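Local coordinates for effector protein Lem4 (lpg1101) (Legionella pneumophila subsp. pneumophila, PDB 6CGK) that dephosphorylates tyrosine residues as a membrane-associated phosphatase translocated into the host cell, this piece being its magnesium-binding haloacid dehalogenase (HAD) domain, at residues A[82-87]-A[194-199]. The protein carries 1 engineered substitution. Numbering follows the deposited sequence.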
loop_
_atom_site.group_PDB
_atom_site.type_symbol
_atom_site.label_atom_id
_atom_site.label_comp_id
_atom_site.label_asym_id
_atom_site.label_seq_id
_atom_site.Cartn_x
_atom_site.Cartn_y
_atom_site.Cartn_z
ATOM N N ASN A 82 7.533 -8.392 0.201
ATOM C CA ASN A 82 7.347 -9.132 -1.050
ATOM C C ASN A 82 7.932 -10.534 -0.960
ATOM O O ASN A 82 7.390 -11.488 -1.540
ATOM C CB ASN A 82 8.015 -8.392 -2.215
ATOM C CG ASN A 82 7.103 -7.376 -2.891
ATOM O OD1 ASN A 82 5.867 -7.405 -2.764
ATOM N ND2 ASN A 82 7.724 -6.447 -3.622
ATOM N N LYS A 83 9.066 -10.682 -0.268
ATOM C CA LYS A 83 9.689 -11.999 -0.179
ATOM C C LYS A 83 8.882 -12.949 0.705
ATOM O O LYS A 83 9.065 -14.163 0.602
ATOM C CB LYS A 83 11.131 -11.889 0.335
ATOM C CG LYS A 83 12.100 -11.095 -0.589
ATOM C CD LYS A 83 13.448 -10.785 0.105
ATOM C CE LYS A 83 14.488 -10.122 -0.801
ATOM N NZ LYS A 83 14.346 -8.621 -0.839
ATOM N N LEU A 84 7.995 -12.424 1.556
ATOM C CA LEU A 84 7.138 -13.280 2.369
ATOM C C LEU A 84 5.898 -13.746 1.627
ATOM O O LEU A 84 5.088 -14.470 2.211
ATOM C CB LEU A 84 6.702 -12.558 3.644
ATOM C CG LEU A 84 7.801 -12.022 4.561
ATOM C CD1 LEU A 84 7.131 -11.276 5.713
ATOM C CD2 LEU A 84 8.687 -13.153 5.067
ATOM N N HIS A 85 5.713 -13.321 0.384
ATOM C CA HIS A 85 4.582 -13.798 -0.398
ATOM C C HIS A 85 4.729 -15.298 -0.636
ATOM O O HIS A 85 5.842 -15.776 -0.893
ATOM C CB HIS A 85 4.534 -13.044 -1.730
ATOM C CG HIS A 85 3.323 -13.337 -2.561
ATOM N ND1 HIS A 85 3.273 -14.386 -3.454
ATOM C CD2 HIS A 85 2.130 -12.700 -2.656
ATOM C CE1 HIS A 85 2.098 -14.386 -4.059
ATOM N NE2 HIS A 85 1.382 -13.383 -3.584
ATOM N N PRO A 86 3.633 -16.083 -0.574
ATOM C CA PRO A 86 2.227 -15.723 -0.377
ATOM C C PRO A 86 1.750 -15.775 1.071
ATOM O O PRO A 86 0.543 -15.608 1.285
ATOM C CB PRO A 86 1.493 -16.775 -1.208
ATOM C CG PRO A 86 2.336 -18.000 -1.038
ATOM C CD PRO A 86 3.779 -17.510 -0.919
ATOM N N GLN A 87 2.649 -15.994 2.038
ATOM C CA GLN A 87 2.198 -16.060 3.430
ATOM C C GLN A 87 1.626 -14.726 3.905
ATOM O O GLN A 87 0.761 -14.701 4.794
ATOM C CB GLN A 87 3.340 -16.501 4.347
ATOM C CG GLN A 87 3.471 -18.009 4.522
ATOM C CD GLN A 87 4.328 -18.658 3.460
ATOM O OE1 GLN A 87 5.031 -17.982 2.709
ATOM N NE2 GLN A 87 4.288 -19.984 3.400
ATOM N N GLU A 194 6.792 -6.924 13.619
ATOM C CA GLU A 194 5.421 -7.266 13.998
ATOM C C GLU A 194 4.841 -8.345 13.087
ATOM O O GLU A 194 4.167 -9.269 13.560
ATOM C CB GLU A 194 4.527 -6.018 13.973
ATOM C CG GLU A 194 4.868 -4.923 14.999
ATOM C CD GLU A 194 3.892 -3.730 14.956
ATOM O OE1 GLU A 194 3.192 -3.545 13.926
ATOM O OE2 GLU A 194 3.829 -2.974 15.955
ATOM N N ILE A 195 5.078 -8.246 11.775
ATOM C CA ILE A 195 4.647 -9.318 10.877
ATOM C C ILE A 195 5.244 -10.649 11.322
ATOM O O ILE A 195 4.527 -11.628 11.554
ATOM C CB ILE A 195 5.031 -9.006 9.424
ATOM C CG1 ILE A 195 4.269 -7.790 8.912
ATOM C CG2 ILE A 195 4.754 -10.211 8.550
ATOM C CD1 ILE A 195 4.817 -7.260 7.585
ATOM N N LEU A 196 6.571 -10.704 11.447
ATOM C CA LEU A 196 7.228 -11.973 11.759
ATOM C C LEU A 196 6.796 -12.509 13.118
ATOM O O LEU A 196 6.685 -13.728 13.308
ATOM C CB LEU A 196 8.750 -11.803 11.726
ATOM C CG LEU A 196 9.405 -11.491 10.384
ATOM C CD1 LEU A 196 10.920 -11.584 10.528
ATOM C CD2 LEU A 196 8.919 -12.448 9.315
ATOM N N THR A 197 6.579 -11.612 14.084
ATOM C CA THR A 197 6.151 -12.030 15.421
ATOM C C THR A 197 4.736 -12.596 15.427
ATOM O O THR A 197 4.407 -13.406 16.296
ATOM C CB THR A 197 6.226 -10.854 16.402
ATOM O OG1 THR A 197 7.566 -10.341 16.446
ATOM C CG2 THR A 197 5.822 -11.301 17.789
ATOM N N ASN A 198 3.885 -12.191 14.486
ATOM C CA ASN A 198 2.486 -12.595 14.493
ATOM C C ASN A 198 2.105 -13.553 13.370
ATOM O O ASN A 198 0.945 -13.957 13.300
ATOM C CB ASN A 198 1.580 -11.359 14.423
ATOM C CG ASN A 198 1.672 -10.501 15.665
ATOM O OD1 ASN A 198 0.973 -10.734 16.643
ATOM N ND2 ASN A 198 2.534 -9.497 15.629
ATOM N N CYS A 199 3.028 -13.919 12.482
ATOM C CA CYS A 199 2.722 -14.786 11.340
ATOM C C CYS A 199 3.702 -15.957 11.371
ATOM O O CYS A 199 4.796 -15.878 10.804
ATOM C CB CYS A 199 2.802 -14.031 10.014
ATOM S SG CYS A 199 1.672 -12.605 9.848
#
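One methyl of L84 makes both close contacts: its CD1 lies 3.9 Å from CG2 of I195 and 4.2 Å from CD2 of L196, reaching two consecutive residues of the helix. The meeting is purely apolar and small, burying 112 Å² over both sides, and the L84 and L196 CA atoms remain 9.5 Å apart, a gap spanned by side chains. L84 is extended beyond CB, CG trans to the carbonyl carbon (chi1 -57°) and CD1 trans to CA (chi2 177°), which carries that methyl out from the loop. On the helix, I195 offers the CG2 branch, set opposite its backbone N, and touches F77 and V81 of helix 72-82 as well. L196 starts out along the flank of the contact, but its CD2 end comes nearer, and its side chain runs at about a right angle to that of L84. In the parallel, Rossmann-like sheet of the HAD fold, 82-87 forms most of the loop from helix 72-82 to strand 89-93; 194-199 ends the helix that follows the edge strand 176-180. The contact thus ties a crossover connection to the domain's last two helices, away from the magnesium site. A type I turn from N82 to H85 and a cis peptide before P86 shape the loop, and L84 also touches Y206 of helix 200-206. Near the helix end, N198 ND2 donates an almost straight bond to E194 O (2.6 Å, 170°).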